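Local coordinates for 39 kDa initiator binding protein (Trichomonas vaginalis, PDB 1Q87) that probably binds the initiator (Inr) element of core promoters, the chain described here being its C-terminal domain, at residues A[58-63]-A[76-81]; A[65-70]-A[109-114]. All coordinates share one frame; numbering follows the deposited sequence.

Interaction 1. Residues A[58-63]-A[76-81]; sequences FLIEKA and NAIEVI
Ile60 packs against Ile78 and Ile81 in an apolar helix-to-helix contact that joins two consecutive helices, 56-67 and 74-84, within the helical part of the C-domain. Over the segments 58-63 and 76-81 the axes come within 8.9 Å, and their N-to-C directions differ by 128°, so the chain reverses only partly between them. The backbones are nearest at Ile60 and Ile78, and it is Ile60 that makes the central contacts. Its CB is directed at the partner helix, and its CG2, anti to the backbone N, serves as the touching branch. This methyl meets Ile78 CG2 at 4.0 Å and also rests 3.7 Å from the carbonyl atom Ile78 O; Ile81 CG2 lies close to the same Ile60 methyl, at 4.2 Å. One branch of Ile60 is thus shared by residues three positions apart on the other helix.

Ile78 and Ile81 also use their far ends. Ile81 CD1 reaches the later turn of helix 56-67, 4.2 Å from Ala63 CB, while Ile78 CD1 comes to 4.1 Å from Glu61 CG. Glu61 and Ile78 run side by side and point the same way. The CB of Glu61 is turned from the partner helix, and its chain bends at chi2 (-117°). Its carboxylate continues past the apolar patch: OE1 forms a salt bridge with Lys74 NZ at the start of helix 74-84, whereas the pairing of OE2 with Lys62 NZ is long.

Branched aliphatic groups, one alanine and the methylene part of Glu61 therefore supply most of the direct contact, with charge kept to its margin. The chemistry implies association by van der Waals and hydrophobic packing, while the Glu61-Lys74 ion pair adds a polar tie between the same two helices.

Interaction 2. Residues A[65-70]-A[109-114]; sequences EYFKQP and ETIMLK
The Phe67 ring and Ile111 CG2 meet at a slant, CG2 lying 3.6 Å from Phe67 CB and 4.1 Å from the ring atom CG, so the methyl sits at the root of the aromatic side chain. Phe67 CD1 in turn lies at the edge of the Tyr66 ring, in its plane, and the Tyr66 ring also meets that of Tyr108, the planes inclined at about 30°. A flat group of another kind, the amide of Gln69, places NE2 3.7 Å from Leu113 CD2, the two side chains crossing at about a right angle. The Gln69 chain bends at chi2 (-95°), which sets CD, and NE2 beyond it is the atom that touches the leucine.

With chi1 near -176°, Ile111 puts CG1 anti to the backbone N and leaves CG2 between N and the carbonyl carbon, facing Phe67. Beside it, Met112 CG lies 3.8 Å from Phe67 O, a carbonyl at the end of helix 56-67. At Lys68 the backbone leaves helical geometry; Lys68 NZ bonds Gln72 O and also folds back to donate to Gln69 O at 2.9 Å.

The contact thus sets the C-terminal end of helix 56-67 against the first turn of helix 111-123. Phe101 of helix 95-105 touches both Phe67 and Ile111, Ile42 of helix 29-47 packs on Phe67, and Ile81 of helix 74-84 on Met112. From the same turn, Lys114 NZ bonds Asn171 OD1 in strand 165-171.

Overall arrangement
Helix 56-67 takes part in both interactions, its middle in interaction 1 and its C-terminal end in interaction 2, and their centres lie 11 Å apart. The two contacts adjoin directly: Ala77 CB packs on Lys68 CB at 3.6 Å, and Ile81 CG1 meets Met112 CE at 4.1 Å. Helices 56-67, 74-84 and 111-123 are thereby packed together. Interaction 1 is the more buried, an aliphatic contact between consecutive helices with an ion pair at its border. Interaction 2 bridges 38 intervening residues and is mixed: Phe67, Ile111 and Met112 are buried, whereas Gln69, beyond the end of helix 56-67, meets Leu113 toward the surface.

Interaction 1. Residues A[58-63]-A[76-81]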
ATOM      1  N   PHE A  58       6.175 -17.206 -10.836  1.00 50.11           N
ATOM      2  CA  PHE A  58       5.275 -17.015 -11.949  1.00 47.17           C
ATOM      3  C   PHE A  58       4.315 -15.824 -11.746  1.00 54.08           C
ATOM      4  O   PHE A  58       4.067 -15.058 -12.688  1.00 55.12           O
ATOM      5  CB  PHE A  58       4.506 -18.312 -12.174  1.00 43.94           C
ATOM      6  CG  PHE A  58       3.456 -18.226 -13.240  1.00 49.02           C
ATOM      7  CD1 PHE A  58       2.154 -17.842 -12.931  1.00 52.52           C
ATOM      8  CD2 PHE A  58       3.759 -18.547 -14.543  1.00 51.32           C
ATOM      9  CE1 PHE A  58       1.161 -17.784 -13.909  1.00 49.13           C
ATOM     10  CE2 PHE A  58       2.779 -18.487 -15.516  1.00 53.06           C
ATOM     11  CZ  PHE A  58       1.475 -18.107 -15.195  1.00 53.51           C
ATOM     12  N   LEU A  59       3.797 -15.670 -10.521  1.00 47.99           N
ATOM     13  CA  LEU A  59       2.870 -14.595 -10.206  1.00 51.00           C
ATOM     14  C   LEU A  59       3.549 -13.245 -10.271  1.00 53.91           C
ATOM     15  O   LEU A  59       3.039 -12.301 -10.873  1.00 51.10           O
ATOM     16  CB  LEU A  59       2.282 -14.756  -8.811  1.00 46.01           C
ATOM     17  CG  LEU A  59       1.368 -13.576  -8.499  1.00 45.15           C
ATOM     18  CD1 LEU A  59       0.136 -13.748  -9.332  1.00 47.39           C
ATOM     19  CD2 LEU A  59       0.996 -13.482  -7.040  1.00 43.83           C
ATOM     20  N   ILE A  60       4.699 -13.166  -9.628  1.00 50.81           N
ATOM     21  CA  ILE A  60       5.461 -11.952  -9.581  1.00 51.44           C
ATOM     22  C   ILE A  60       5.873 -11.527 -10.994  1.00 53.67           C
ATOM     23  O   ILE A  60       5.827 -10.359 -11.344  1.00 53.95           O
ATOM     24  CB  ILE A  60       6.687 -12.174  -8.676  1.00 54.98           C
ATOM     25  CG1 ILE A  60       6.203 -12.382  -7.238  1.00 58.24           C
ATOM     26  CG2 ILE A  60       7.677 -11.010  -8.772  1.00 49.34           C
ATOM     27  CD1 ILE A  60       7.316 -12.406  -6.206  1.00 54.59           C
ATOM     28  N   GLU A  61       6.242 -12.493 -11.819  1.00 58.13           N
ATOM     29  CA  GLU A  61       6.675 -12.218 -13.185  1.00 54.85           C
ATOM     30  C   GLU A  61       5.501 -11.667 -14.001  1.00 51.38           C
ATOM     31  O   GLU A  61       5.645 -10.645 -14.651  1.00 49.22           O
ATOM     32  CB  GLU A  61       7.237 -13.506 -13.804  1.00 63.73           C
ATOM     33  CG  GLU A  61       8.442 -13.326 -14.691  1.00 82.61           C
ATOM     34  CD  GLU A  61       8.175 -13.737 -16.132  1.00 92.43           C
ATOM     35  OE1 GLU A  61       9.138 -13.712 -16.937  1.00 96.46           O
ATOM     36  OE2 GLU A  61       7.011 -14.077 -16.459  1.00 95.13           O
ATOM     37  N   LYS A  62       4.345 -12.332 -13.966  1.00 51.00           N
ATOM     38  CA  LYS A  62       3.179 -11.831 -14.706  1.00 51.99           C
ATOM     39  C   LYS A  62       2.746 -10.479 -14.169  1.00 50.78           C
ATOM     40  O   LYS A  62       2.444  -9.562 -14.943  1.00 57.11           O
ATOM     41  CB  LYS A  62       1.983 -12.776 -14.619  1.00 49.44           C
ATOM     42  CG  LYS A  62       2.223 -14.162 -15.249  1.00 54.50           C
ATOM     43  CD  LYS A  62       2.805 -14.013 -16.632  1.00 59.04           C
ATOM     44  CE  LYS A  62       3.187 -15.342 -17.253  1.00 64.30           C
ATOM     45  NZ  LYS A  62       3.861 -15.119 -18.564  1.00 64.76           N
ATOM     46  N   ALA A  63       2.740 -10.347 -12.848  1.00 46.60           N
ATOM     47  CA  ALA A  63       2.331  -9.095 -12.232  1.00 45.03           C
ATOM     48  C   ALA A  63       3.301  -7.982 -12.652  1.00 45.35           C
ATOM     49  O   ALA A  63       2.861  -6.870 -12.970  1.00 32.37           O
ATOM     50  CB  ALA A  63       2.275  -9.222 -10.708  1.00 42.73           C
ATOM     51  N   ASN A  76      13.373  -4.684 -12.490  1.00 58.43           N
ATOM     52  CA  ASN A  76      13.135  -3.795 -11.363  1.00 58.52           C
ATOM     53  C   ASN A  76      11.767  -4.033 -10.748  1.00 49.21           C
ATOM     54  O   ASN A  76      11.642  -4.160  -9.541  1.00 45.37           O
ATOM     55  CB  ASN A  76      13.237  -2.332 -11.772  1.00 47.71           C
ATOM     56  CG  ASN A  76      12.802  -1.405 -10.670  1.00 46.43           C
ATOM     57  OD1 ASN A  76      11.715  -0.825 -10.716  1.00 52.70           O
ATOM     58  ND2 ASN A  76      13.635  -1.272  -9.663  1.00 38.71           N
ATOM     59  N   ALA A  77      10.750  -4.097 -11.594  1.00 48.47           N
ATOM     60  CA  ALA A  77       9.402  -4.292 -11.123  1.00 45.46           C
ATOM     61  C   ALA A  77       9.325  -5.609 -10.337  1.00 50.70           C
ATOM     62  O   ALA A  77       8.609  -5.689  -9.334  1.00 47.63           O
ATOM     63  CB  ALA A  77       8.442  -4.313 -12.299  1.00 38.04           C
ATOM     64  N   ILE A  78      10.075  -6.620 -10.790  1.00 50.68           N
ATOM     65  CA  ILE A  78      10.098  -7.942 -10.152  1.00 45.33           C
ATOM     66  C   ILE A  78      10.723  -7.855  -8.768  1.00 49.32           C
ATOM     67  O   ILE A  78      10.249  -8.460  -7.807  1.00 44.67           O
ATOM     68  CB  ILE A  78      10.900  -8.951 -11.002  1.00 50.82           C
ATOM     69  CG1 ILE A  78      10.065  -9.404 -12.190  1.00 49.70           C
ATOM     70  CG2 ILE A  78      11.292 -10.167 -10.172  1.00 52.22           C
ATOM     71  CD1 ILE A  78      10.813 -10.383 -13.078  1.00 45.22           C
ATOM     72  N   GLU A  79      11.780  -7.080  -8.652  1.00 46.67           N
ATOM     73  CA  GLU A  79      12.410  -6.975  -7.360  1.00 57.89           C
ATOM     74  C   GLU A  79      11.497  -6.248  -6.383  1.00 56.83           C
ATOM     75  O   GLU A  79      11.372  -6.651  -5.237  1.00 61.67           O
ATOM     76  CB  GLU A  79      13.762  -6.261  -7.482  1.00 62.90           C
ATOM     77  CG  GLU A  79      14.631  -6.839  -8.596  1.00 81.67           C
ATOM     78  CD  GLU A  79      16.141  -6.715  -8.356  1.00 91.37           C
ATOM     79  OE1 GLU A  79      16.555  -6.073  -7.353  1.00 91.52           O
ATOM     80  OE2 GLU A  79      16.906  -7.273  -9.193  1.00 91.89           O
ATOM     81  N   VAL A  80      10.835  -5.195  -6.845  1.00 52.49           N
ATOM     82  CA  VAL A  80       9.984  -4.422  -5.973  1.00 42.47           C
ATOM     83  C   VAL A  80       8.826  -5.277  -5.462  1.00 53.37           C
ATOM     84  O   VAL A  80       8.565  -5.349  -4.262  1.00 43.62           O
ATOM     85  CB  VAL A  80       9.391  -3.221  -6.706  1.00 53.23           C
ATOM     86  CG1 VAL A  80       8.340  -2.512  -5.812  1.00 43.59           C
ATOM     87  CG2 VAL A  80      10.491  -2.249  -7.072  1.00 50.95           C
ATOM     88  N   ILE A  81       8.117  -5.907  -6.390  1.00 51.56           N
ATOM     89  CA  ILE A  81       6.986  -6.730  -6.034  1.00 50.78           C
ATOM     90  C   ILE A  81       7.387  -7.897  -5.109  1.00 50.30           C
ATOM     91  O   ILE A  81       6.727  -8.170  -4.103  1.00 45.75           O
ATOM     92  CB  ILE A  81       6.298  -7.248  -7.312  1.00 44.66           C
ATOM     93  CG1 ILE A  81       5.719  -6.047  -8.077  1.00 44.01           C
ATOM     94  CG2 ILE A  81       5.157  -8.222  -6.959  1.00 39.20           C
ATOM     95  CD1 ILE A  81       5.154  -6.371  -9.471  1.00 33.30           C
TER

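Interaction 2. Residues A[65-70]-A[109-114]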
ATOM      1  N   GLU A  65       5.104  -7.659 -15.421  1.00 48.08           N
ATOM      2  CA  GLU A  65       4.819  -7.296 -16.777  1.00 48.05           C
ATOM      3  C   GLU A  65       3.603  -6.420 -16.851  1.00 46.56           C
ATOM      4  O   GLU A  65       3.571  -5.469 -17.610  1.00 52.63           O
ATOM      5  CB  GLU A  65       4.556  -8.536 -17.637  1.00 46.12           C
ATOM      6  CG  GLU A  65       5.773  -9.355 -18.066  1.00 69.61           C
ATOM      7  CD  GLU A  65       5.390 -10.802 -18.447  1.00 81.28           C
ATOM      8  OE1 GLU A  65       4.217 -11.039 -18.875  1.00 71.56           O
ATOM      9  OE2 GLU A  65       6.268 -11.694 -18.312  1.00 79.93           O
ATOM     10  N   TYR A  66       2.598  -6.737 -16.059  1.00 42.63           N
ATOM     11  CA  TYR A  66       1.350  -6.012 -16.142  1.00 42.26           C
ATOM     12  C   TYR A  66       1.265  -4.738 -15.312  1.00 45.88           C
ATOM     13  O   TYR A  66       0.490  -3.850 -15.655  1.00 38.09           O
ATOM     14  CB  TYR A  66       0.223  -6.969 -15.773  1.00 44.67           C
ATOM     15  CG  TYR A  66      -1.187  -6.453 -15.919  1.00 52.47           C
ATOM     16  CD1 TYR A  66      -1.838  -5.823 -14.865  1.00 62.77           C
ATOM     17  CD2 TYR A  66      -1.904  -6.680 -17.080  1.00 65.46           C
ATOM     18  CE1 TYR A  66      -3.185  -5.440 -14.960  1.00 61.10           C
ATOM     19  CE2 TYR A  66      -3.249  -6.293 -17.190  1.00 72.33           C
ATOM     20  CZ  TYR A  66      -3.881  -5.676 -16.127  1.00 68.55           C
ATOM     21  OH  TYR A  66      -5.197  -5.276 -16.246  1.00 72.35           O
ATOM     22  N   PHE A  67       2.059  -4.644 -14.246  1.00 39.79           N
ATOM     23  CA  PHE A  67       2.020  -3.478 -13.371  1.00 45.37           C
ATOM     24  C   PHE A  67       3.159  -2.453 -13.567  1.00 42.32           C
ATOM     25  O   PHE A  67       3.028  -1.324 -13.133  1.00 45.25           O
ATOM     26  CB  PHE A  67       2.036  -3.908 -11.896  1.00 42.53           C
ATOM     27  CG  PHE A  67       0.843  -4.712 -11.457  1.00 35.22           C
ATOM     28  CD1 PHE A  67      -0.358  -4.645 -12.120  1.00 44.50           C
ATOM     29  CD2 PHE A  67       0.938  -5.526 -10.329  1.00 45.26           C
ATOM     30  CE1 PHE A  67      -1.432  -5.362 -11.678  1.00 42.92           C
ATOM     31  CE2 PHE A  67      -0.116  -6.241  -9.882  1.00 28.43           C
ATOM     32  CZ  PHE A  67      -1.312  -6.166 -10.548  1.00 50.02           C
ATOM     33  N   LYS A  68       4.279  -2.843 -14.163  1.00 40.94           N
ATOM     34  CA  LYS A  68       5.374  -1.868 -14.338  1.00 45.10           C
ATOM     35  C   LYS A  68       5.019  -0.689 -15.247  1.00 44.58           C
ATOM     36  O   LYS A  68       3.951  -0.636 -15.889  1.00 42.66           O
ATOM     37  CB  LYS A  68       6.623  -2.536 -14.909  1.00 48.09           C
ATOM     38  CG  LYS A  68       6.466  -3.085 -16.348  1.00 40.73           C
ATOM     39  CD  LYS A  68       7.744  -3.863 -16.699  1.00 52.75           C
ATOM     40  CE  LYS A  68       8.156  -3.708 -18.159  1.00 51.51           C
ATOM     41  NZ  LYS A  68       8.299  -2.270 -18.584  1.00 55.61           N
ATOM     42  N   GLN A  69       5.912   0.277 -15.278  1.00 48.94           N
ATOM     43  CA  GLN A  69       5.704   1.432 -16.150  1.00 58.74           C
ATOM     44  C   GLN A  69       6.307   1.062 -17.495  1.00 50.37           C
ATOM     45  O   GLN A  69       7.187   0.196 -17.565  1.00 55.25           O
ATOM     46  CB  GLN A  69       6.437   2.641 -15.608  1.00 58.69           C
ATOM     47  CG  GLN A  69       6.066   2.980 -14.216  1.00 69.28           C
ATOM     48  CD  GLN A  69       5.005   4.022 -14.172  1.00 76.13           C
ATOM     49  OE1 GLN A  69       3.853   3.777 -14.557  1.00 76.81           O
ATOM     50  NE2 GLN A  69       5.381   5.217 -13.708  1.00 74.45           N
ATOM     51  N   PRO A  70       5.881   1.742 -18.571  1.00 56.28           N
ATOM     52  CA  PRO A  70       6.418   1.441 -19.906  1.00 50.38           C
ATOM     53  C   PRO A  70       7.952   1.551 -19.933  1.00 47.79           C
ATOM     54  O   PRO A  70       8.633   0.765 -20.605  1.00 59.01           O
ATOM     55  CB  PRO A  70       5.732   2.486 -20.805  1.00 55.14           C
ATOM     56  CG  PRO A  70       4.499   2.825 -20.064  1.00 57.57           C
ATOM     57  CD  PRO A  70       4.993   2.915 -18.628  1.00 47.59           C
ATOM     58  N   GLU A 109      -3.142   0.847 -12.339  1.00 39.38           N
ATOM     59  CA  GLU A 109      -2.679   1.928 -13.222  1.00 53.45           C
ATOM     60  C   GLU A 109      -1.559   2.751 -12.620  1.00 53.47           C
ATOM     61  O   GLU A 109      -0.699   3.221 -13.344  1.00 49.83           O
ATOM     62  CB  GLU A 109      -3.788   2.917 -13.588  1.00 49.79           C
ATOM     63  CG  GLU A 109      -4.841   2.368 -14.544  1.00 63.70           C
ATOM     64  CD  GLU A 109      -5.781   1.368 -13.870  1.00 71.29           C
ATOM     65  OE1 GLU A 109      -5.612   1.101 -12.652  1.00 56.15           O
ATOM     66  OE2 GLU A 109      -6.700   0.857 -14.555  1.00 76.41           O
ATOM     67  N   THR A 110      -1.569   2.973 -11.309  1.00 52.69           N
ATOM     68  CA  THR A 110      -0.479   3.768 -10.746  1.00 49.67           C
ATOM     69  C   THR A 110       0.242   3.079  -9.579  1.00 51.35           C
ATOM     70  O   THR A 110       0.917   3.718  -8.766  1.00 45.15           O
ATOM     71  CB  THR A 110      -1.010   5.195 -10.350  1.00 50.31           C
ATOM     72  OG1 THR A 110      -2.125   5.079  -9.461  1.00 43.37           O
ATOM     73  CG2 THR A 110      -1.495   5.958 -11.650  1.00 42.82           C
ATOM     74  N   ILE A 111       0.192   1.753  -9.561  1.00 42.21           N
ATOM     75  CA  ILE A 111       0.760   1.056  -8.445  1.00 43.95           C
ATOM     76  C   ILE A 111       2.186   1.391  -8.090  1.00 48.35           C
ATOM     77  O   ILE A 111       2.544   1.524  -6.908  1.00 50.29           O
ATOM     78  CB  ILE A 111       0.587  -0.464  -8.594  1.00 48.20           C
ATOM     79  CG1 ILE A 111       1.110  -1.151  -7.331  1.00 53.44           C
ATOM     80  CG2 ILE A 111       1.251  -0.980  -9.871  1.00 46.55           C
ATOM     81  CD1 ILE A 111       0.051  -1.891  -6.609  1.00 60.81           C
ATOM     82  N   MET A 112       3.010   1.557  -9.102  1.00 53.14           N
ATOM     83  CA  MET A 112       4.404   1.848  -8.851  1.00 48.13           C
ATOM     84  C   MET A 112       4.646   3.273  -8.378  1.00 43.63           C
ATOM     85  O   MET A 112       5.680   3.575  -7.819  1.00 49.99           O
ATOM     86  CB  MET A 112       5.184   1.533 -10.108  1.00 55.56           C
ATOM     87  CG  MET A 112       5.200   0.050 -10.384  1.00 54.15           C
ATOM     88  SD  MET A 112       6.367  -0.782  -9.324  1.00 53.82           S
ATOM     89  CE  MET A 112       5.412  -1.983  -8.707  1.00 77.93           C
ATOM     90  N   LEU A 113       3.679   4.158  -8.583  1.00 44.33           N
ATOM     91  CA  LEU A 113       3.858   5.520  -8.111  1.00 50.99           C
ATOM     92  C   LEU A 113       3.614   5.499  -6.623  1.00 51.87           C
ATOM     93  O   LEU A 113       4.444   6.031  -5.869  1.00 55.48           O
ATOM     94  CB  LEU A 113       2.883   6.489  -8.785  1.00 51.54           C
ATOM     95  CG  LEU A 113       3.076   6.588 -10.300  1.00 60.63           C
ATOM     96  CD1 LEU A 113       2.071   7.616 -10.876  1.00 51.50           C
ATOM     97  CD2 LEU A 113       4.545   6.968 -10.604  1.00 57.75           C
ATOM     98  N   LYS A 114       2.500   4.878  -6.199  1.00 46.96           N
ATOM     99  CA  LYS A 114       2.182   4.792  -4.768  1.00 45.61           C
ATOM    100  C   LYS A 114       3.331   4.144  -4.013  1.00 45.04           C
ATOM    101  O   LYS A 114       3.773   4.652  -2.970  1.00 50.27           O
ATOM    102  CB  LYS A 114       0.891   4.011  -4.530  1.00 40.69           C
ATOM    103  CG  LYS A 114      -0.314   4.689  -5.197  1.00 45.84           C
ATOM    104  CD  LYS A 114      -1.610   4.409  -4.483  1.00 28.12           C
ATOM    105  CE  LYS A 114      -2.763   5.033  -5.180  1.00 35.19           C
ATOM    106  NZ  LYS A 114      -4.013   4.398  -4.659  1.00 34.12           N
TER